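Local coordinates for mitotic checkpoint control protein kinase BUB1 (PDB 6JKK) that is the kinase domain of the mitotic checkpoint protein BubR1, which probably phosphorylates CENP-E as spindle microtubules pass from lateral association to end-on capture, at residues K233-E236 and G240-W243. Sequence-based numbering, arbitrary orientation.
Sequences KCIE and GRPW
The sulfur of Cys234 sits over the face of the Trp243 indole, with SG 4.5 Å from the centroid of the five-membered ring and 22° off its normal, a Cys sulfur-aromatic contact. In this kinase domain it joins the probable end of the activation segment, where Cys234-Ile235-Glu236 seems to take the place of the APE motif of other kinases, to the loop leading into helix 246-261. After the short helix 235-238 the chain is tied back by the backbone hydrogen bond from Arg241 N to Glu236 O (2.9 Å, N-H...O 157°). Donor and acceptor are five positions apart, the spacing of the 6→1 bond of a Schellman motif, and Gly240 turns the chain there with positive phi. Glu236 is buried against the returning chain by its methylenes: CG lies 3.3 Å from Pro242 O, and CB packs on Trp243 CB at 3.8 Å. A bend at chi2 (75°) brings its carboxylate back beside Cys234; the side chain also touches Gln246. The Arg241 guanidinium has Glu236 CG over one face and Ile235 CG2 at its edge, 4.3 Å from NH2. Glu236 OE2 lies well out of the guanidinium plane, 4.5 Å from Arg241 NH2, probably attracted by charge alone. The indole also meets the Phe223 ring, and its NE1 is hydrogen-bonded to Tyr225 O, which helps hold its rotation; its nearest atom to Cys234 SG is CG, at 4.3 Å.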
ATOM      1  N   LYS A 233      -3.387 -14.584   6.380  1.00 33.67           N
ATOM      2  CA  LYS A 233      -2.688 -14.912   7.618  1.00 32.67           C
ATOM      3  C   LYS A 233      -1.183 -14.726   7.442  1.00 27.40           C
ATOM      4  O   LYS A 233      -0.565 -15.441   6.649  1.00 27.64           O
ATOM      5  CB  LYS A 233      -2.933 -16.371   8.002  1.00 39.01           C
ATOM      6  CG  LYS A 233      -4.139 -16.654   8.887  1.00 41.79           C
ATOM      7  CD  LYS A 233      -4.042 -18.094   9.375  1.00 45.90           C
ATOM      8  CE  LYS A 233      -5.185 -18.485  10.285  1.00 52.04           C
ATOM      9  NZ  LYS A 233      -5.088 -19.932  10.634  1.00 61.18           N
ATOM     10  N   CYS A 234      -0.583 -13.789   8.176  1.00 28.35           N
ATOM     11  CA  CYS A 234       0.877 -13.713   8.205  1.00 28.79           C
ATOM     12  C   CYS A 234       1.408 -14.902   9.012  1.00 28.01           C
ATOM     13  O   CYS A 234       0.628 -15.669   9.589  1.00 28.92           O
ATOM     14  CB  CYS A 234       1.386 -12.363   8.746  1.00 26.15           C
ATOM     15  SG  CYS A 234       1.123 -12.041  10.521  1.00 25.15           S
ATOM     16  N   ILE A 235       2.727 -15.069   9.041  1.00 25.30           N
ATOM     17  CA  ILE A 235       3.327 -16.261   9.640  1.00 26.72           C
ATOM     18  C   ILE A 235       3.022 -16.389  11.136  1.00 32.05           C
ATOM     19  O   ILE A 235       2.764 -17.487  11.642  1.00 29.75           O
ATOM     20  CB  ILE A 235       4.848 -16.297   9.389  1.00 30.19           C
ATOM     21  CG1 ILE A 235       5.122 -16.327   7.887  1.00 25.43           C
ATOM     22  CG2 ILE A 235       5.481 -17.507  10.056  1.00 31.24           C
ATOM     23  CD1 ILE A 235       4.360 -17.423   7.176  1.00 26.93           C
ATOM     24  N   GLU A 236       3.045 -15.262  11.838  1.00 29.27           N
ATOM     25  CA  GLU A 236       2.757 -15.255  13.271  1.00 36.10           C
ATOM     26  C   GLU A 236       1.316 -15.690  13.564  1.00 29.67           C
ATOM     27  O   GLU A 236       1.052 -16.387  14.546  1.00 33.27           O
ATOM     28  CB  GLU A 236       3.034 -13.863  13.858  1.00 26.90           C
ATOM     29  CG  GLU A 236       4.519 -13.474  13.889  1.00 26.06           C
ATOM     30  CD  GLU A 236       5.079 -13.094  12.522  1.00 26.22           C
ATOM     31  OE1 GLU A 236       4.285 -12.882  11.580  1.00 25.19           O
ATOM     32  OE2 GLU A 236       6.318 -13.000  12.395  1.00 26.92           O
ATOM     33  N   GLY A 240       0.325 -19.110  16.286  1.00 53.79           N
ATOM     34  CA  GLY A 240       0.016 -18.681  17.641  1.00 56.68           C
ATOM     35  C   GLY A 240       0.999 -17.684  18.234  1.00 56.55           C
ATOM     36  O   GLY A 240       1.363 -17.789  19.407  1.00 56.57           O
ATOM     37  N   ARG A 241       1.422 -16.711  17.431  1.00 46.99           N
ATOM     38  CA  ARG A 241       2.432 -15.756  17.879  1.00 42.55           C
ATOM     39  C   ARG A 241       2.062 -14.287  17.663  1.00 41.50           C
ATOM     40  O   ARG A 241       1.317 -13.948  16.741  1.00 37.02           O
ATOM     41  CB  ARG A 241       3.800 -16.074  17.262  1.00 37.72           C
ATOM     42  CG  ARG A 241       4.587 -17.118  18.053  1.00 46.67           C
ATOM     43  CD  ARG A 241       6.031 -17.201  17.595  1.00 49.47           C
ATOM     44  NE  ARG A 241       6.119 -17.434  16.160  1.00 50.40           N
ATOM     45  CZ  ARG A 241       7.037 -16.886  15.371  1.00 51.53           C
ATOM     46  NH1 ARG A 241       7.955 -16.075  15.880  1.00 46.78           N
ATOM     47  NH2 ARG A 241       7.036 -17.150  14.072  1.00 51.10           N
ATOM     48  N   PRO A 242       2.576 -13.411  18.538  1.00 40.97           N
ATOM     49  CA  PRO A 242       2.355 -11.967  18.422  1.00 38.58           C
ATOM     50  C   PRO A 242       3.033 -11.374  17.189  1.00 33.50           C
ATOM     51  O   PRO A 242       4.028 -11.923  16.714  1.00 32.73           O
ATOM     52  CB  PRO A 242       3.003 -11.417  19.697  1.00 39.21           C
ATOM     53  CG  PRO A 242       4.002 -12.455  20.093  1.00 41.27           C
ATOM     54  CD  PRO A 242       3.362 -13.751  19.738  1.00 41.12           C
ATOM     55  N   TRP A 243       2.493 -10.267  16.684  1.00 29.06           N
ATOM     56  CA  TRP A 243       3.044  -9.596  15.510  1.00 24.44           C
ATOM     57  C   TRP A 243       2.811  -8.097  15.594  1.00 25.71           C
ATOM     58  O   TRP A 243       1.877  -7.643  16.250  1.00 27.06           O
ATOM     59  CB  TRP A 243       2.388 -10.120  14.231  1.00 28.51           C
ATOM     60  CG  TRP A 243       0.899 -10.057  14.274  1.00 28.07           C
ATOM     61  CD1 TRP A 243       0.049 -11.048  14.671  1.00 36.34           C
ATOM     62  CD2 TRP A 243       0.074  -8.946  13.906  1.00 27.98           C
ATOM     63  NE1 TRP A 243      -1.253 -10.623  14.573  1.00 26.66           N
ATOM     64  CE2 TRP A 243      -1.264  -9.333  14.105  1.00 28.67           C
ATOM     65  CE3 TRP A 243       0.338  -7.658  13.428  1.00 25.36           C
ATOM     66  CZ2 TRP A 243      -2.334  -8.478  13.844  1.00 29.02           C
ATOM     67  CZ3 TRP A 243      -0.723  -6.813  13.168  1.00 27.92           C
ATOM     68  CH2 TRP A 243      -2.040  -7.225  13.373  1.00 28.96           C
TER